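Local coordinates for cyclic AMP receptor protein (Thermus thermophilus, PDB 4EV0) that activates transcription in a cAMP-dependent manner, binding cyclic AMP and promoter DNA as a homodimer to switch on six promoters, at residues L17-Y21 and A107-L112; G30-Q36 and R85-A91; L187-V192 and L207-I211. All coordinates share one frame; numbering follows the deposited sequence.

How the contacts relate
Contacts 1 and 2 belong to the cyclic nucleotide-binding half of the chain, contact 3 to the winged helix-turn-helix half, on the far side of the chain's centre. Contact 1 joins helices 12-19 and 102-111, which come before and after the beta-roll in sequence, and the segments of contact 2 fall between them, pairing strands 32-34 and 88-91 beside the nucleotide; the centres lie about 26 Å apart. Contact 3 follows later, packing the end of helix 177-189 and the turn after it on helix 205-212, its centre about 47 Å from that of contact 2 and about 61 Å from that of contact 1. Ligand recognition and DNA binding are thus carried by separate domains, linked through helix 114-135.

Contact 1: residues L17-Y21 and A107-L112; sequences LALSY and ALIRRL
The phenol ring of Tyr-21 lies over Leu-108, whose CB sits 3.9 Å from the ring centroid and only 9° off the ring normal, a CH-pi contact over the middle of the face. This packing joins helix 12-19 to helix 102-111, the helical elements that flank the beta-roll of the cyclic nucleotide-binding domain on its N- and C-terminal sides. The CD1 branch of Leu-108 reaches along the same face to CE1 of Tyr-21 at 3.7 Å, and it also meets Ala-18, so one methyl is shared by ring and helix. At the ring's CE2 corner, CB of Ala-107 makes a looser apolar contact. Leu-17 swings its CG away from its own backbone N (chi1 -169°), which carries both methyls across to the other helix. Its CD2 touches CD1 of Leu-112 at 3.9 Å, while CD1 rests over one face of the Arg-111 guanidinium, toward the rim of that group. Bends at chi2 and chi3 fold the Arg-111 chain back over Leu-17, and the guanidinium plane stands 61° from that of the Tyr-21 ring. Phe-7 and Leu-100 extend the apolar patch from the same chain. On the side of helix 12-19, the carbonyl O of Leu-17 accepts a 2.7 Å hydrogen bond from OG of Ser-20, as well as one from Ser-20 N.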
loop_
_atom_site.group_PDB
_atom_site.type_symbol
_atom_site.label_atom_id
_atom_site.label_comp_id
_atom_site.label_asym_id
_atom_site.label_seq_id
_atom_site.Cartn_x
_atom_site.Cartn_y
_atom_site.Cartn_z
ATOM N N LEU B 17 -3.492 -6.689 -34.163
ATOM C CA LEU B 17 -3.720 -8.097 -33.885
ATOM C C LEU B 17 -4.389 -8.287 -32.524
ATOM O O LEU B 17 -5.393 -8.985 -32.406
ATOM C CB LEU B 17 -2.375 -8.836 -33.942
ATOM C CG LEU B 17 -2.236 -10.360 -33.940
ATOM C CD1 LEU B 17 -0.828 -10.724 -34.408
ATOM C CD2 LEU B 17 -2.479 -10.953 -32.561
ATOM N N ALA B 18 -3.823 -7.658 -31.501
ATOM C CA ALA B 18 -4.353 -7.775 -30.144
ATOM C C ALA B 18 -5.792 -7.241 -30.020
ATOM O O ALA B 18 -6.659 -7.896 -29.435
ATOM C CB ALA B 18 -3.416 -7.090 -29.145
ATOM N N LEU B 19 -6.052 -6.073 -30.600
ATOM C CA LEU B 19 -7.371 -5.449 -30.522
ATOM C C LEU B 19 -8.501 -6.300 -31.109
ATOM O O LEU B 19 -9.672 -6.092 -30.775
ATOM C CB LEU B 19 -7.342 -4.081 -31.206
ATOM C CG LEU B 19 -6.628 -3.023 -30.367
ATOM C CD1 LEU B 19 -6.491 -1.718 -31.130
ATOM C CD2 LEU B 19 -7.388 -2.817 -29.067
ATOM N N SER B 20 -8.148 -7.259 -31.970
ATOM C CA SER B 20 -9.146 -8.056 -32.692
ATOM C C SER B 20 -9.804 -9.113 -31.807
ATOM O O SER B 20 -10.818 -9.709 -32.191
ATOM C CB SER B 20 -8.542 -8.702 -33.948
ATOM O OG SER B 20 -7.673 -9.784 -33.636
ATOM N N TYR B 21 -9.220 -9.343 -30.627
ATOM C CA TYR B 21 -9.781 -10.288 -29.660
ATOM C C TYR B 21 -10.862 -9.646 -28.756
ATOM O O TYR B 21 -11.565 -10.334 -28.006
ATOM C CB TYR B 21 -8.656 -10.895 -28.817
ATOM C CG TYR B 21 -7.757 -11.868 -29.557
ATOM C CD1 TYR B 21 -6.770 -11.420 -30.431
ATOM C CD2 TYR B 21 -7.868 -13.239 -29.350
ATOM C CE1 TYR B 21 -5.937 -12.313 -31.100
ATOM C CE2 TYR B 21 -7.039 -14.138 -30.013
ATOM C CZ TYR B 21 -6.080 -13.669 -30.886
ATOM O OH TYR B 21 -5.261 -14.563 -31.546
ATOM N N ALA B 107 -6.041 -17.245 -25.614
ATOM C CA ALA B 107 -5.571 -17.494 -26.967
ATOM C C ALA B 107 -4.671 -16.345 -27.435
ATOM O O ALA B 107 -3.740 -16.561 -28.219
ATOM C CB ALA B 107 -6.748 -17.722 -27.933
ATOM N N LEU B 108 -4.940 -15.132 -26.949
ATOM C CA LEU B 108 -4.140 -13.971 -27.344
ATOM C C LEU B 108 -2.684 -14.019 -26.847
ATOM O O LEU B 108 -1.750 -13.755 -27.607
ATOM C CB LEU B 108 -4.795 -12.666 -26.894
ATOM C CG LEU B 108 -3.926 -11.410 -27.066
ATOM C CD1 LEU B 108 -3.541 -11.218 -28.534
ATOM C CD2 LEU B 108 -4.637 -10.162 -26.519
ATOM N N ILE B 109 -2.489 -14.334 -25.570
ATOM C CA ILE B 109 -1.133 -14.328 -25.015
ATOM C C ILE B 109 -0.267 -15.420 -25.637
ATOM O O ILE B 109 0.954 -15.303 -25.652
ATOM C CB ILE B 109 -1.111 -14.409 -23.475
ATOM C CG1 ILE B 109 -1.652 -15.748 -22.987
ATOM C CG2 ILE B 109 -1.898 -13.249 -22.874
ATOM C CD1 ILE B 109 -1.428 -15.972 -21.520
ATOM N N ARG B 110 -0.909 -16.456 -26.180
ATOM C CA ARG B 110 -0.195 -17.520 -26.902
ATOM C C ARG B 110 0.445 -16.987 -28.176
ATOM O O ARG B 110 1.483 -17.481 -28.610
ATOM C CB ARG B 110 -1.118 -18.690 -27.232
ATOM C CG ARG B 110 -1.342 -19.643 -26.078
ATOM C CD ARG B 110 -2.133 -20.876 -26.526
ATOM N NE ARG B 110 -1.729 -22.054 -25.758
ATOM C CZ ARG B 110 -1.884 -23.312 -26.163
ATOM N NH1 ARG B 110 -2.446 -23.569 -27.339
ATOM N NH2 ARG B 110 -1.477 -24.314 -25.393
ATOM N N ARG B 111 -0.186 -15.977 -28.764
ATOM C CA ARG B 111 0.392 -15.258 -29.891
ATOM C C ARG B 111 1.256 -14.060 -29.458
ATOM O O ARG B 111 2.281 -13.793 -30.084
ATOM C CB ARG B 111 -0.695 -14.821 -30.885
ATOM C CG ARG B 111 -1.140 -15.947 -31.830
ATOM C CD ARG B 111 -0.960 -15.573 -33.297
ATOM N NE ARG B 111 -2.068 -14.749 -33.774
ATOM C CZ ARG B 111 -2.284 -14.442 -35.052
ATOM N NH1 ARG B 111 -1.467 -14.888 -35.999
ATOM N NH2 ARG B 111 -3.327 -13.688 -35.387
ATOM N N LEU B 112 0.849 -13.351 -28.397
ATOM C CA LEU B 112 1.621 -12.205 -27.888
ATOM C C LEU B 112 1.849 -12.209 -26.371
ATOM O O LEU B 112 1.153 -11.494 -25.641
ATOM C CB LEU B 112 0.967 -10.875 -28.289
ATOM C CG LEU B 112 0.849 -10.600 -29.788
ATOM C CD1 LEU B 112 0.092 -9.285 -30.070
ATOM C CD2 LEU B 112 2.239 -10.609 -30.429
#

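Contact 2: residues G30-Q36 and R85-A91; sequences GKPIFYQ and RSASAVA. With CMP (adenosine-3',5'-cyclic-monophosphate), chain G.
The Phe-34 ring is sandwiched: the guanidinium of Arg-85 lies flat on one face, Ala-89 CB sits over the opposite one toward the rim, and the carbonyl O of Ala-87 meets the ring edge in plane, 3.2 Å from CE1. Centres of ring and guanidinium are 4.0 Å apart with planes at 14°, a stacked cation-pi pair in which NE of Arg-85 stands over the middle of the ring. A chi1 of 56° sets CG of Phe-34 between its backbone N and carbonyl carbon and leads the ring in between Arg-85 and Ala-89. At the guanidinium edge, NH1 of Arg-85 gives a 2.6 Å hydrogen bond to O1P of cyclic AMP; NH1 also binds Gly-75 O, and NH2 binds Ala-42 O, which fixes the rotation of the group. Ser-86 grips O2P twice, through its backbone N and through OG at 2.8 Å. Gly-75, Glu-76 and Ser-78, with Asp-131 of the second subunit, add further bonds to the nucleotide.

Behind this pocket, edge strand 32-34 runs antiparallel to 88-91 in one sheet of the beta-roll. A classic beta bulge interrupts their register: Ile-33 and Phe-34 together stand across from the single residue Ala-89, whose O takes a 2.7 Å bond from Ile-33 N and a weak one from Phe-34 N. Farther along, Gln-36 N donates to Ser-88 OG, and a water links that hydroxyl to Gln-36 OE1, which also accepts from Thr-56 N. In this phosphate-binding part of the pocket, the arginine probably offsets the charge of the cyclic phosphate while the aromatic face and the carbonyls of Gly-75 and Ala-42 help fix its orientation, joining ligand recognition directly to strand pairing.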
loop_
_atom_site.group_PDB
_atom_site.type_symbol
_atom_site.label_atom_id
_atom_site.label_comp_id
_atom_site.label_asym_id
_atom_site.label_seq_id
_atom_site.Cartn_x
_atom_site.Cartn_y
_atom_site.Cartn_z
ATOM N N GLY B 30 -23.526 7.046 -15.532
ATOM C CA GLY B 30 -24.090 6.612 -14.265
ATOM C C GLY B 30 -24.456 5.141 -14.175
ATOM O O GLY B 30 -24.924 4.698 -13.125
ATOM N N LYS B 31 -24.258 4.382 -15.255
ATOM C CA LYS B 31 -24.548 2.948 -15.224
ATOM C C LYS B 31 -23.401 2.178 -14.586
ATOM O O LYS B 31 -22.230 2.428 -14.888
ATOM C CB LYS B 31 -24.850 2.388 -16.620
ATOM C CG LYS B 31 -26.267 2.668 -17.131
ATOM C CD LYS B 31 -27.236 1.484 -16.926
ATOM C CE LYS B 31 -28.667 1.898 -17.328
ATOM N NZ LYS B 31 -29.713 0.832 -17.180
ATOM N N PRO B 32 -23.740 1.246 -13.684
ATOM C CA PRO B 32 -22.759 0.339 -13.086
ATOM C C PRO B 32 -22.248 -0.618 -14.148
ATOM O O PRO B 32 -23.038 -1.143 -14.934
ATOM C CB PRO B 32 -23.574 -0.432 -12.042
ATOM C CG PRO B 32 -24.806 0.384 -11.822
ATOM C CD PRO B 32 -25.088 1.039 -13.132
ATOM N N ILE B 33 -20.937 -0.822 -14.182
ATOM C CA ILE B 33 -20.338 -1.746 -15.121
ATOM C C ILE B 33 -20.315 -3.126 -14.456
ATOM O O ILE B 33 -20.838 -4.104 -15.014
ATOM C CB ILE B 33 -18.958 -1.252 -15.555
ATOM C CG1 ILE B 33 -19.098 0.108 -16.246
ATOM C CG2 ILE B 33 -18.294 -2.239 -16.478
ATOM C CD1 ILE B 33 -18.086 1.149 -15.780
ATOM N N PHE B 34 -19.743 -3.187 -13.254
ATOM C CA PHE B 34 -19.895 -4.340 -12.359
ATOM C C PHE B 34 -19.711 -3.899 -10.905
ATOM O O PHE B 34 -19.307 -2.761 -10.632
ATOM C CB PHE B 34 -18.938 -5.487 -12.714
ATOM C CG PHE B 34 -17.481 -5.089 -12.733
ATOM C CD1 PHE B 34 -16.786 -4.861 -11.550
ATOM C CD2 PHE B 34 -16.801 -4.957 -13.935
ATOM C CE1 PHE B 34 -15.458 -4.494 -11.568
ATOM C CE2 PHE B 34 -15.451 -4.587 -13.955
ATOM C CZ PHE B 34 -14.787 -4.362 -12.777
ATOM N N TYR B 35 -19.991 -4.821 -9.985
ATOM C CA TYR B 35 -19.875 -4.567 -8.553
ATOM C C TYR B 35 -18.808 -5.421 -7.884
ATOM O O TYR B 35 -18.450 -6.488 -8.378
ATOM C CB TYR B 35 -21.215 -4.831 -7.874
ATOM C CG TYR B 35 -22.260 -3.781 -8.157
ATOM C CD1 TYR B 35 -21.926 -2.430 -8.175
ATOM C CD2 TYR B 35 -23.579 -4.135 -8.404
ATOM C CE1 TYR B 35 -22.881 -1.457 -8.428
ATOM C CE2 TYR B 35 -24.546 -3.170 -8.662
ATOM C CZ TYR B 35 -24.191 -1.830 -8.673
ATOM O OH TYR B 35 -25.145 -0.863 -8.927
ATOM N N GLN B 36 -18.301 -4.929 -6.758
ATOM C CA GLN B 36 -17.394 -5.680 -5.900
ATOM C C GLN B 36 -18.125 -6.936 -5.443
ATOM O O GLN B 36 -19.290 -6.862 -5.042
ATOM C CB GLN B 36 -16.980 -4.818 -4.688
ATOM C CG GLN B 36 -15.888 -5.413 -3.782
ATOM C CD GLN B 36 -15.469 -4.454 -2.646
ATOM O OE1 GLN B 36 -15.789 -3.262 -2.679
ATOM N NE2 GLN B 36 -14.762 -4.982 -1.639
ATOM N N ARG B 85 -14.787 -9.741 -8.163
ATOM C CA ARG B 85 -14.295 -8.401 -8.414
ATOM C C ARG B 85 -13.821 -7.805 -7.091
ATOM O O ARG B 85 -14.542 -7.843 -6.092
ATOM C CB ARG B 85 -15.406 -7.536 -8.990
ATOM C CG ARG B 85 -15.918 -8.001 -10.325
ATOM C CD ARG B 85 -14.819 -7.924 -11.352
ATOM N NE ARG B 85 -15.348 -8.137 -12.696
ATOM C CZ ARG B 85 -14.583 -8.248 -13.778
ATOM N NH1 ARG B 85 -13.253 -8.163 -13.649
ATOM N NH2 ARG B 85 -15.142 -8.436 -14.978
ATOM N N SER B 86 -12.614 -7.265 -7.086
ATOM C CA SER B 86 -12.089 -6.641 -5.883
ATOM C C SER B 86 -12.606 -5.207 -5.689
ATOM O O SER B 86 -12.360 -4.601 -4.655
ATOM C CB SER B 86 -10.564 -6.655 -5.914
ATOM O OG SER B 86 -10.086 -5.970 -7.056
ATOM N N ALA B 87 -13.314 -4.676 -6.683
ATOM C CA ALA B 87 -13.870 -3.324 -6.603
ATOM C C ALA B 87 -15.093 -3.168 -7.515
ATOM O O ALA B 87 -15.289 -3.955 -8.454
ATOM C CB ALA B 87 -12.808 -2.297 -6.959
ATOM N N SER B 88 -15.916 -2.161 -7.226
ATOM C CA SER B 88 -17.029 -1.798 -8.104
ATOM C C SER B 88 -16.517 -0.836 -9.186
ATOM O O SER B 88 -15.565 -0.063 -8.948
ATOM C CB SER B 88 -18.163 -1.127 -7.310
ATOM O OG SER B 88 -18.628 -1.933 -6.239
ATOM N N ALA B 89 -17.149 -0.884 -10.360
ATOM C CA ALA B 89 -16.815 0.018 -11.461
ATOM C C ALA B 89 -18.075 0.654 -12.053
ATOM O O ALA B 89 -18.997 -0.054 -12.482
ATOM C CB ALA B 89 -16.058 -0.723 -12.535
ATOM N N VAL B 90 -18.106 1.984 -12.087
ATOM C CA VAL B 90 -19.263 2.714 -12.603
ATOM C C VAL B 90 -18.845 3.722 -13.682
ATOM O O VAL B 90 -17.780 4.340 -13.597
ATOM C CB VAL B 90 -20.020 3.433 -11.462
ATOM C CG1 VAL B 90 -19.149 4.497 -10.845
ATOM C CG2 VAL B 90 -21.323 4.045 -11.972
ATOM N N ALA B 91 -19.674 3.863 -14.711
ATOM C CA ALA B 91 -19.412 4.837 -15.756
ATOM C C ALA B 91 -19.827 6.199 -15.231
ATOM O O ALA B 91 -20.948 6.351 -14.747
ATOM C CB ALA B 91 -20.201 4.485 -17.010
HETATM P P CMP G . -11.082 -6.771 -10.764
HETATM O O1P CMP G . -11.429 -7.764 -11.834
HETATM O O2P CMP G . -10.645 -7.281 -9.409
HETATM O "O5'" CMP G . -12.285 -5.708 -10.582
HETATM C "C5'" CMP G . -12.045 -4.409 -10.042
HETATM C "C4'" CMP G . -10.798 -3.861 -10.643
HETATM O "O4'" CMP G . -10.338 -2.672 -9.975
HETATM C "C3'" CMP G . -9.612 -4.767 -10.530
HETATM O "O3'" CMP G . -9.768 -5.944 -11.297
HETATM C "C2'" CMP G . -8.492 -3.832 -10.947
HETATM O "O2'" CMP G . -8.523 -3.594 -12.342
HETATM C "C1'" CMP G . -8.946 -2.546 -10.234
HETATM N N9 CMP G . -8.239 -2.358 -8.964
HETATM C C8 CMP G . -8.271 -3.164 -7.887
HETATM N N7 CMP G . -7.451 -2.666 -6.919
HETATM C C5 CMP G . -6.893 -1.529 -7.386
HETATM C C6 CMP G . -5.953 -0.498 -6.875
HETATM N N6 CMP G . -5.427 -0.605 -5.623
HETATM N N1 CMP G . -5.639 0.534 -7.705
HETATM C C2 CMP G . -6.149 0.640 -8.943
HETATM N N3 CMP G . -7.020 -0.255 -9.464
HETATM C C4 CMP G . -7.415 -1.335 -8.744
HETATM O O HOH W 1 -17.707 -1.563 -3.768
#

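Contact 3: residues L187-V192 and L207-I211; sequences LAEEGV and LLEEI
Apolar packing of a helix end against a second helix makes up this buried contact, inside the winged helix-turn-helix domain: the end of helix 177-189 and the turn after it rest on helix 205-212. Val-192 packs on three residues of that helix and divides its two methyls among them. Its CG1, placed opposite the backbone N (chi1 -178°), lies 3.9 Å from CB of Leu-208 and also touches CD1 of that leucine, the two side chains crossing at about a right angle. The other methyl, CG2, meets CD2 of Leu-207 at 4.0 Å and CD1 of Ile-211 at 3.9 Å.

In the last turn of helix 177-189, Leu-187 lies alongside Ile-211, the two pointing opposite ways, and its CD2 reaches the same Ile-211 CD1 at 3.9 Å. That methyl thus touches Leu-187 and Val-192, and OE2 of Glu-190 comes beside it as well. The carboxylate has its polar partner elsewhere, in a salt bridge from OE2 to Arg-143 of helix 139-154. Leu-208 continues the apolar layer onto Ala-147 and Leu-150 of that helix.

The chain is turned toward the wing by Gly-191, which has positive phi and follows the last helical turn: its N bonds to Ala-188 O, and Val-192 N reaches back to Leu-187 O at 2.9 Å. This Schellman motif ends the helix and delivers Val-192 to the packing surface. Helix 177-189 overlaps the predicted DNA-binding helix-turn-helix, so a C-terminal helix that follows the two wing strands in sequence and packs on its end is consistent with the Crp-type winged helix-turn-helix fold.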
loop_
_atom_site.group_PDB
_atom_site.type_symbol
_atom_site.label_atom_id
_atom_site.label_comp_id
_atom_site.label_asym_id
_atom_site.label_seq_id
_atom_site.Cartn_x
_atom_site.Cartn_y
_atom_site.Cartn_z
ATOM N N LEU B 187 9.813 24.238 12.053
ATOM C CA LEU B 187 9.832 24.616 13.472
ATOM C C LEU B 187 10.931 25.621 13.795
ATOM O O LEU B 187 10.757 26.467 14.670
ATOM C CB LEU B 187 9.968 23.387 14.373
ATOM C CG LEU B 187 8.728 22.495 14.470
ATOM C CD1 LEU B 187 8.957 21.273 15.357
ATOM C CD2 LEU B 187 7.519 23.307 14.963
ATOM N N ALA B 188 12.058 25.535 13.090
ATOM C CA ALA B 188 13.138 26.503 13.273
ATOM C C ALA B 188 12.782 27.869 12.674
ATOM O O ALA B 188 13.071 28.908 13.275
ATOM C CB ALA B 188 14.450 25.983 12.693
ATOM N N GLU B 189 12.157 27.852 11.497
ATOM C CA GLU B 189 11.642 29.065 10.848
ATOM C C GLU B 189 10.608 29.799 11.719
ATOM O O GLU B 189 10.484 31.025 11.664
ATOM C CB GLU B 189 11.047 28.713 9.474
ATOM C CG GLU B 189 10.315 29.855 8.766
ATOM C CD GLU B 189 9.993 29.528 7.309
ATOM O OE1 GLU B 189 10.803 28.816 6.673
ATOM O OE2 GLU B 189 8.933 29.978 6.806
ATOM N N GLU B 190 9.878 29.037 12.528
ATOM C CA GLU B 190 8.909 29.600 13.464
ATOM C C GLU B 190 9.550 29.998 14.787
ATOM O O GLU B 190 8.865 30.423 15.706
ATOM C CB GLU B 190 7.806 28.587 13.750
ATOM C CG GLU B 190 7.039 28.128 12.529
ATOM C CD GLU B 190 6.017 27.067 12.877
ATOM O OE1 GLU B 190 5.881 26.095 12.097
ATOM O OE2 GLU B 190 5.352 27.206 13.933
ATOM N N GLY B 191 10.862 29.825 14.888
ATOM C CA GLY B 191 11.587 30.129 16.108
ATOM C C GLY B 191 11.293 29.231 17.303
ATOM O O GLY B 191 11.641 29.576 18.435
ATOM N N VAL B 192 10.667 28.077 17.064
ATOM C CA VAL B 192 10.316 27.165 18.156
ATOM C C VAL B 192 11.518 26.320 18.596
ATOM O O VAL B 192 11.710 26.052 19.788
ATOM C CB VAL B 192 9.109 26.261 17.779
ATOM C CG1 VAL B 192 8.723 25.348 18.935
ATOM C CG2 VAL B 192 7.921 27.128 17.366
ATOM N N LEU B 207 5.011 26.905 23.343
ATOM C CA LEU B 207 4.507 27.007 21.980
ATOM C C LEU B 207 4.603 25.640 21.301
ATOM O O LEU B 207 3.748 25.267 20.486
ATOM C CB LEU B 207 5.293 28.056 21.199
ATOM C CG LEU B 207 4.821 28.342 19.772
ATOM C CD1 LEU B 207 3.300 28.449 19.733
ATOM C CD2 LEU B 207 5.470 29.616 19.223
ATOM N N LEU B 208 5.647 24.896 21.659
ATOM C CA LEU B 208 5.833 23.547 21.158
ATOM C C LEU B 208 4.679 22.665 21.627
ATOM O O LEU B 208 4.060 21.968 20.824
ATOM C CB LEU B 208 7.164 22.974 21.645
ATOM C CG LEU B 208 7.437 21.551 21.181
ATOM C CD1 LEU B 208 7.870 21.554 19.710
ATOM C CD2 LEU B 208 8.489 20.847 22.062
ATOM N N GLU B 209 4.387 22.719 22.925
ATOM C CA GLU B 209 3.320 21.920 23.511
ATOM C C GLU B 209 2.002 22.277 22.838
ATOM O O GLU B 209 1.160 21.418 22.586
ATOM C CB GLU B 209 3.244 22.155 25.021
ATOM C CG GLU B 209 2.445 21.098 25.792
ATOM C CD GLU B 209 2.690 21.148 27.304
ATOM O OE1 GLU B 209 2.945 22.256 27.840
ATOM O OE2 GLU B 209 2.632 20.076 27.952
ATOM N N GLU B 210 1.839 23.552 22.516
ATOM C CA GLU B 210 0.655 23.990 21.790
ATOM C C GLU B 210 0.603 23.342 20.415
ATOM O O GLU B 210 -0.446 22.880 19.979
ATOM C CB GLU B 210 0.617 25.520 21.655
ATOM C CG GLU B 210 0.339 26.274 22.951
ATOM C CD GLU B 210 -0.094 27.721 22.708
ATOM O OE1 GLU B 210 0.175 28.257 21.608
ATOM O OE2 GLU B 210 -0.714 28.323 23.617
ATOM N N ILE B 211 1.743 23.320 19.733
ATOM C CA ILE B 211 1.818 22.735 18.399
ATOM C C ILE B 211 1.569 21.222 18.433
ATOM O O ILE B 211 0.895 20.692 17.547
ATOM C CB ILE B 211 3.167 23.061 17.689
ATOM C CG1 ILE B 211 3.273 24.567 17.427
ATOM C CG2 ILE B 211 3.273 22.311 16.362
ATOM C CD1 ILE B 211 4.637 25.021 16.954
#